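Local coordinates for protein oxidoreductase (Bordetella pertussis, PDB 3Q2K) that probably oxidises a sugar hydroxyl of UDP-N-acetylglucosaminuronic acid with a nicotinamide cofactor, a step in making 2,3-diacetamido-2,3-dideoxy-D-mannuronic acid for the bacterial surface, at residues P265-T273 with T280-V288; A234-A245 with S256-Y264. All blocks are in the same frame, centred on the assembly; numbering follows the deposited sequence.

Interaction 1. Residues P265-T273 with T280-V288. With HP7 ((2S,3S,4R,5R,6R)-5-acetamido-6-[[[(2R,3S,4R,5R)-5-(2,4-dioxopyrimidin-1-yl)-3,4-dihydroxy-oxolan-2-yl]methoxy-hydroxy-phosphoryl]oxy-hydroxy-phosphoryl]oxy-3,4-dihydroxy-oxane-2-carboxylic acid), chain V.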
# COMPACT_ATOMS: atom_id res chain seq x y z
N PRO C 265 28.08 28.19 11.02
CA PRO C 265 27.87 28.58 12.42
C PRO C 265 26.79 29.64 12.51
O PRO C 265 26.48 30.09 13.61
CB PRO C 265 29.17 29.32 12.74
CG PRO C 265 29.52 29.99 11.44
CD PRO C 265 28.83 29.25 10.32
N GLN C 266 26.24 30.05 11.37
CA GLN C 266 25.12 30.99 11.32
C GLN C 266 24.43 30.94 9.95
O GLN C 266 24.93 30.30 9.02
CB GLN C 266 25.70 32.40 11.48
CG GLN C 266 26.43 32.73 10.19
CD GLN C 266 27.36 33.91 10.30
OE1 GLN C 266 27.62 34.59 9.31
NE2 GLN C 266 27.88 34.17 11.50
N ASN C 267 23.31 31.63 9.74
CA ASN C 267 22.61 31.54 8.46
C ASN C 267 23.52 31.53 7.23
O ASN C 267 24.39 32.39 7.11
CB ASN C 267 21.58 32.67 8.34
CG ASN C 267 20.44 32.47 9.30
OD1 ASN C 267 20.47 31.55 10.12
ND2 ASN C 267 19.44 33.34 9.22
N LEU C 268 23.37 30.55 6.34
CA LEU C 268 24.18 30.48 5.13
C LEU C 268 23.33 30.82 3.91
O LEU C 268 23.83 31.53 3.04
CB LEU C 268 24.75 29.08 4.87
CG LEU C 268 25.39 28.92 3.49
CD1 LEU C 268 26.56 29.86 3.23
CD2 LEU C 268 25.78 27.46 3.27
N GLU C 269 22.11 30.32 3.75
CA GLU C 269 21.46 30.57 2.46
C GLU C 269 19.94 30.58 2.48
O GLU C 269 19.35 29.73 3.15
CB GLU C 269 21.94 29.52 1.44
CG GLU C 269 21.37 29.70 0.05
CD GLU C 269 21.89 28.62 -0.88
OE1 GLU C 269 21.58 28.61 -2.09
OE2 GLU C 269 22.68 27.79 -0.40
N GLY C 270 19.30 31.48 1.75
CA GLY C 270 17.84 31.51 1.67
C GLY C 270 17.58 31.72 0.19
O GLY C 270 17.61 32.86 -0.25
N SER C 271 17.36 30.66 -0.58
CA SER C 271 17.42 30.88 -2.03
C SER C 271 16.37 30.10 -2.80
O SER C 271 15.79 29.15 -2.26
CB SER C 271 18.77 30.46 -2.57
OG SER C 271 18.85 29.05 -2.41
N ILE C 272 16.14 30.54 -4.03
CA ILE C 272 15.29 29.93 -5.04
C ILE C 272 15.92 29.99 -6.43
O ILE C 272 16.48 31.00 -6.85
CB ILE C 272 13.84 30.44 -5.08
CG1 ILE C 272 13.06 29.65 -6.14
CG2 ILE C 272 13.76 31.93 -5.38
CD1 ILE C 272 11.59 29.51 -5.76
N THR C 273 15.91 28.86 -7.12
CA THR C 273 16.45 28.78 -8.47
C THR C 273 15.31 28.24 -9.32
O THR C 273 14.74 27.21 -8.96
CB THR C 273 17.49 27.67 -8.52
OG1 THR C 273 18.66 28.12 -7.84
CG2 THR C 273 17.88 27.40 -9.95
N THR C 280 16.47 31.40 -16.95
CA THR C 280 17.15 30.80 -15.82
C THR C 280 17.26 31.89 -14.76
O THR C 280 17.70 33.00 -15.01
CB THR C 280 18.54 30.39 -16.28
OG1 THR C 280 18.44 29.10 -16.91
CG2 THR C 280 19.49 30.42 -15.09
N VAL C 281 16.79 31.63 -13.54
CA VAL C 281 16.86 32.65 -12.51
C VAL C 281 17.28 32.01 -11.20
O VAL C 281 16.83 30.92 -10.84
CB VAL C 281 15.55 33.46 -12.36
CG1 VAL C 281 15.47 34.19 -11.03
CG2 VAL C 281 15.51 34.51 -13.46
N ARG C 282 18.15 32.72 -10.48
CA ARG C 282 18.56 32.30 -9.15
C ARG C 282 18.56 33.51 -8.23
O ARG C 282 19.06 34.59 -8.54
CB ARG C 282 19.91 31.59 -9.20
CG ARG C 282 20.55 31.39 -7.84
CD ARG C 282 21.54 30.25 -7.93
NE ARG C 282 21.87 29.80 -6.59
CZ ARG C 282 22.14 28.53 -6.31
NH1 ARG C 282 22.44 28.16 -5.07
NH2 ARG C 282 22.07 27.65 -7.31
N VAL C 283 17.90 33.33 -7.09
CA VAL C 283 17.77 34.39 -6.11
C VAL C 283 18.43 33.78 -4.87
O VAL C 283 17.88 32.90 -4.22
CB VAL C 283 16.32 34.83 -5.81
CG1 VAL C 283 16.31 36.18 -5.09
CG2 VAL C 283 15.46 35.00 -7.06
N GLY C 284 19.64 34.27 -4.60
CA GLY C 284 20.37 33.91 -3.40
C GLY C 284 20.37 34.92 -2.28
O GLY C 284 19.44 35.72 -2.14
N GLY C 285 21.45 34.88 -1.50
CA GLY C 285 21.54 35.67 -0.29
C GLY C 285 21.13 34.81 0.88
O GLY C 285 20.83 33.62 0.72
N VAL C 286 21.11 35.39 2.08
CA VAL C 286 20.54 34.70 3.23
C VAL C 286 19.02 34.57 3.22
O VAL C 286 18.46 33.73 3.92
CB VAL C 286 21.06 35.27 4.56
CG1 VAL C 286 22.58 35.19 4.58
CG2 VAL C 286 20.59 36.70 4.77
N ALA C 287 18.39 35.40 2.39
CA ALA C 287 16.93 35.56 2.39
C ALA C 287 16.35 36.04 1.07
O ALA C 287 15.65 37.05 1.02
CB ALA C 287 16.45 36.43 3.55
N VAL C 288 16.69 35.36 -0.03
CA VAL C 288 16.16 35.65 -1.36
C VAL C 288 16.21 37.15 -1.54
O VAL C 288 15.24 37.76 -1.96
CB VAL C 288 14.75 35.07 -1.65
CG1 VAL C 288 14.81 33.56 -1.93
CG2 VAL C 288 13.76 35.41 -0.53
N1 HP7 V . 19.70 33.33 14.61
C2 HP7 V . 20.88 32.74 14.88
O2 HP7 V . 21.17 32.12 15.92
N3 HP7 V . 21.86 32.79 13.97
C4 HP7 V . 21.65 33.42 12.79
O4 HP7 V . 22.60 33.37 11.99
C5 HP7 V . 20.44 34.04 12.50
C6 HP7 V . 19.44 33.98 13.47
PA HP7 V . 16.07 36.68 13.14
PB HP7 V . 13.50 37.29 12.02
O'P HP7 V . 13.13 32.24 13.94
O'Q HP7 V . 11.42 32.88 15.03
C1' HP7 V . 12.60 35.07 10.97
O1A HP7 V . 16.94 36.83 11.91
O1B HP7 V . 14.03 37.91 10.75
C1C HP7 V . 18.67 33.25 15.64
C2' HP7 V . 11.42 34.70 10.07
N2' HP7 V . 10.95 35.75 9.18
O2A HP7 V . 16.04 37.69 14.26
O2B HP7 V . 12.98 38.09 13.19
C2C HP7 V . 18.73 34.48 16.53
O2C HP7 V . 18.37 34.05 17.85
C3' HP7 V . 10.22 34.38 10.96
O3' HP7 V . 9.02 34.02 10.25
O3A HP7 V . 14.59 36.27 12.63
O3B HP7 V . 12.29 36.32 11.58
C3C HP7 V . 17.47 35.20 16.08
O3C HP7 V . 17.04 36.01 17.18
C4' HP7 V . 10.68 33.34 11.98
O4' HP7 V . 9.53 33.07 12.80
C4C HP7 V . 16.49 34.08 15.78
O4C HP7 V . 17.36 33.22 15.05
C5' HP7 V . 11.77 33.92 12.88
O5' HP7 V . 12.89 34.14 12.03
C5C HP7 V . 15.52 34.64 14.75
O5C HP7 V . 16.38 35.24 13.78
C6' HP7 V . 12.12 32.97 13.99
C7' HP7 V . 11.51 35.96 7.99
O7' HP7 V . 12.36 35.16 7.62
C8' HP7 V . 11.11 37.13 7.14

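Interaction 2. Residues A234-A245 with S256-Y264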
# COMPACT_ATOMS: atom_id res chain seq x y z
N ALA C 234 19.23 17.37 15.88
CA ALA C 234 19.98 17.83 17.04
C ALA C 234 19.21 18.59 18.11
O ALA C 234 19.48 18.36 19.29
CB ALA C 234 21.23 18.57 16.63
N ARG C 235 18.24 19.44 17.80
CA ARG C 235 17.63 20.23 18.86
C ARG C 235 16.74 19.41 19.77
O ARG C 235 16.14 18.43 19.33
CB ARG C 235 16.80 21.37 18.25
CG ARG C 235 17.76 22.35 17.59
CD ARG C 235 18.73 23.05 18.53
NE ARG C 235 19.59 23.83 17.64
CZ ARG C 235 20.81 23.43 17.31
NH1 ARG C 235 21.27 22.32 17.88
NH2 ARG C 235 21.57 24.09 16.46
N ARG C 236 16.60 19.78 21.04
CA ARG C 236 15.65 19.08 21.90
C ARG C 236 14.34 19.85 21.77
O ARG C 236 14.17 20.83 22.49
CB ARG C 236 16.06 19.02 23.37
CG ARG C 236 16.99 17.85 23.68
CD ARG C 236 17.36 17.72 25.16
NE ARG C 236 18.46 18.60 25.53
CZ ARG C 236 18.31 19.78 26.14
NH1 ARG C 236 17.10 20.21 26.45
NH2 ARG C 236 19.38 20.51 26.43
N ILE C 237 13.49 19.45 20.83
CA ILE C 237 12.21 20.08 20.53
C ILE C 237 11.33 18.95 19.99
O ILE C 237 11.87 17.87 19.76
CB ILE C 237 12.35 21.12 19.40
CG1 ILE C 237 13.00 20.46 18.18
CG2 ILE C 237 13.14 22.34 19.87
CD1 ILE C 237 12.98 21.32 16.92
N GLU C 238 10.05 19.19 19.73
CA GLU C 238 9.19 18.11 19.24
C GLU C 238 9.20 17.87 17.73
O GLU C 238 9.07 16.73 17.29
CB GLU C 238 7.74 18.36 19.66
CG GLU C 238 7.54 18.47 21.16
CD GLU C 238 6.07 18.63 21.51
OE1 GLU C 238 5.28 18.93 20.59
OE2 GLU C 238 5.65 18.44 22.66
N ALA C 239 9.32 18.95 16.96
CA ALA C 239 9.08 19.00 15.53
C ALA C 239 10.44 18.85 14.87
O ALA C 239 11.45 18.67 15.55
CB ALA C 239 8.51 20.39 15.18
N GLU C 240 10.46 19.01 13.55
CA GLU C 240 11.69 18.68 12.85
C GLU C 240 12.59 19.91 12.85
O GLU C 240 12.05 21.02 12.85
CB GLU C 240 11.40 18.27 11.40
CG GLU C 240 11.25 19.48 10.48
CD GLU C 240 9.89 20.14 10.59
OE1 GLU C 240 9.02 19.60 11.30
OE2 GLU C 240 9.64 21.20 9.98
N ASP C 241 13.92 19.75 12.87
CA ASP C 241 14.85 20.87 12.71
C ASP C 241 15.50 20.79 11.34
O ASP C 241 16.19 21.73 10.94
CB ASP C 241 15.95 20.92 13.78
CG ASP C 241 16.76 19.64 13.89
OD1 ASP C 241 16.93 18.87 12.92
OD2 ASP C 241 17.30 19.41 15.00
N THR C 242 15.29 19.69 10.62
CA THR C 242 15.92 19.50 9.33
C THR C 242 14.98 18.70 8.45
O THR C 242 14.35 17.74 8.92
CB THR C 242 17.15 18.62 9.61
OG1 THR C 242 18.01 19.32 10.52
CG2 THR C 242 17.86 18.25 8.33
N GLY C 243 14.91 19.06 7.18
CA GLY C 243 14.19 18.22 6.23
C GLY C 243 14.36 18.59 4.78
O GLY C 243 14.99 19.58 4.41
N VAL C 244 13.78 17.73 3.96
CA VAL C 244 13.77 17.89 2.50
C VAL C 244 12.41 17.46 1.97
O VAL C 244 11.86 16.46 2.43
CB VAL C 244 14.93 17.07 1.87
CG1 VAL C 244 14.75 15.57 2.05
CG2 VAL C 244 14.96 17.28 0.36
N ALA C 245 11.88 18.18 0.98
CA ALA C 245 10.70 17.76 0.23
C ALA C 245 10.98 17.70 -1.26
O ALA C 245 11.57 18.65 -1.78
CB ALA C 245 9.51 18.69 0.46
N SER C 256 12.82 20.56 -5.45
CA SER C 256 12.89 20.33 -4.00
C SER C 256 13.09 21.59 -3.16
O SER C 256 13.51 22.66 -3.63
CB SER C 256 14.02 19.35 -3.67
OG SER C 256 15.27 19.89 -4.04
N ILE C 257 12.73 21.40 -1.89
CA ILE C 257 12.92 22.41 -0.87
C ILE C 257 13.77 21.77 0.22
O ILE C 257 13.44 20.70 0.73
CB ILE C 257 11.60 23.01 -0.35
CG1 ILE C 257 11.91 24.04 0.74
CG2 ILE C 257 10.62 21.91 0.10
CD1 ILE C 257 10.75 24.88 1.25
N ASN C 258 14.90 22.41 0.49
CA ASN C 258 15.88 21.86 1.42
C ASN C 258 16.07 22.76 2.63
O ASN C 258 16.46 23.92 2.55
CB ASN C 258 17.19 21.58 0.68
CG ASN C 258 16.95 20.86 -0.64
OD1 ASN C 258 16.73 19.65 -0.64
ND2 ASN C 258 16.96 21.56 -1.77
N VAL C 259 15.77 22.23 3.81
CA VAL C 259 15.64 23.08 4.99
C VAL C 259 16.40 22.52 6.18
O VAL C 259 16.26 21.33 6.46
CB VAL C 259 14.16 23.20 5.37
CG1 VAL C 259 13.96 23.99 6.65
CG2 VAL C 259 13.39 23.89 4.24
N THR C 260 17.21 23.34 6.85
CA THR C 260 17.75 23.00 8.16
C THR C 260 18.03 24.24 9.01
O THR C 260 18.38 25.31 8.52
CB THR C 260 19.03 22.14 8.12
OG1 THR C 260 19.33 21.71 9.46
CG2 THR C 260 20.20 22.94 7.58
N MET C 261 17.76 24.09 10.30
CA MET C 261 18.05 25.15 11.25
C MET C 261 19.38 24.84 11.95
O MET C 261 19.74 25.46 12.94
CB MET C 261 16.94 25.26 12.29
CG MET C 261 15.59 25.83 11.80
SD MET C 261 15.79 27.34 10.83
CE MET C 261 15.27 26.83 9.19
N LEU C 262 20.14 23.88 11.43
CA LEU C 262 21.35 23.45 12.12
C LEU C 262 22.63 23.94 11.44
O LEU C 262 23.71 23.41 11.69
CB LEU C 262 21.34 21.93 12.25
CG LEU C 262 20.06 21.35 12.85
CD1 LEU C 262 20.27 19.85 12.90
CD2 LEU C 262 19.70 21.89 14.24
N THR C 263 22.54 24.96 10.59
CA THR C 263 23.68 25.29 9.74
C THR C 263 24.77 25.82 10.67
O THR C 263 24.51 26.66 11.53
CB THR C 263 23.32 26.38 8.70
OG1 THR C 263 22.11 26.04 8.02
CG2 THR C 263 24.39 26.49 7.63
N TYR C 264 26.00 25.36 10.42
CA TYR C 264 27.19 25.89 11.08
C TYR C 264 27.83 27.07 10.34
O TYR C 264 28.13 26.95 9.15
CB TYR C 264 28.26 24.81 11.17
CG TYR C 264 29.50 25.41 11.80
CD1 TYR C 264 29.54 25.62 13.17
CD2 TYR C 264 30.57 25.84 11.02
CE1 TYR C 264 30.64 26.22 13.77
CE2 TYR C 264 31.68 26.43 11.61
CZ TYR C 264 31.70 26.62 12.98
OH TYR C 264 32.78 27.18 13.62

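Interaction 1. Residues P265-T273 with T280-V288
N267 meets V286 at the open end of the β hairpin formed by strands 269-276 and 279-284, where CG1 of V286 rests against the N267 backbone. This loop also reads the substrate: the N267 backbone N donates a nearly straight bond (169°) to the uracil O4 of HP7, 2.9 Å away. The N267 carboxamide sits obliquely above the C5 edge of the uracil, and its OD1 is held by the backbone N of T183. L268 and E269 form a classic β bulge opposite F181 of strand 173-181. With CG anti to the backbone N (chi1 -178°) and the chain extended beyond it, E269 reaches R282 across the hairpin. Its OE1 makes a salt bridge to R282 NH1 at 3.1 Å, though the hydrogen bond is weak; the two flat groups are turned 27° apart. R282 NH2 has its stronger partner in E269 of a second subunit, so an arginine serves both sides of that interface. G270 is gripped from both its polar atoms: its N donates to G285 O at 2.8 Å and its O accepts from V288 N. The lack of a side chain lets G270 CA approach V286 O to 3.2 Å, and a side chain on G285 would jam against G284 O, so glycine suits that place too. S271 OG donates to E269 OE1 (2.8 Å), coming from above the carboxylate plane and steadying the same oxygen that meets R282. I272 exchanges two backbone bonds with V283, and its β-branched CG2 packs 3.9 Å from V283 CG2 and 4.0 Å from V288 CG1, away from the charged face. T273, in the adjoining non-hydrogen-bonded pair, places its hydroxyl over one face of the R282 guanidinium, OG1 standing 3.5 Å from NH2, too poorly angled for a hydrogen bond.

Interaction 2. Residues A234-A245 with S256-Y264
Strand 242-245 runs antiparallel to strand 256-260, their axes 4.6 Å apart at closest approach, with hydrogen-bonded pairs G243-V259 and A245-I257 alternating with T242-T260 and V244-N258. G243 N to V259 O, 2.7 Å, is nearly straight (174°), and past the last pair M261 N still bonds to D241 O. On the face of A245 and I257, the small CB of A245 is tight against I257 CG2 at 3.4 Å. On the other face V244 CG2 lies alongside N258 OD1, an oxygen whose polar partner is S256 of a second subunit. The T242 and T260 hydroxyls meet side by side, OG1 to OG1 2.9 Å. T260 turns its hydroxyl away from its own backbone N (chi1 -171°), where OG1 also accepts from L262 N at 3.0 Å, an ST turn that swings L262 back over the first segment. There L262 CD2 covers the centre of one face of the R235 guanidinium, 3.6 Å from CZ, while the R235 NE is held by R184 O. L262 crosses the D241 side chain, whose OD2 accepts both A234 N and R235 N and so ties down the loop before the strand. D241 and T242 together face A231 of strand 223-231, making a classic β bulge at the mouth of an antiparallel hairpin within the C-terminal sheet of a Gfo/Idh/MocA-family dehydrogenase.

How the interactions relate
Interaction 2 closes before interaction 1 opens, so the two β hairpins follow in series along the chain, with Y264 passing directly to P265. Their centres are 16 Å apart in one mixed sheet, where strand 173-181 lies between strands 254-260 and 269-276 and so separates the hairpins. They nevertheless touch at their loop ends, L268 CB packing 3.8 Å from T263 CG2. These loops lie on the substrate side: Q266 and N267 of interaction 1 belong to the HP7 pocket, and the M261 side chain of interaction 2 lies about 6 Å from bound HP7. Loops at one end of the sheet thus help to line the substrate pocket, while both hairpins also meet a neighbouring subunit.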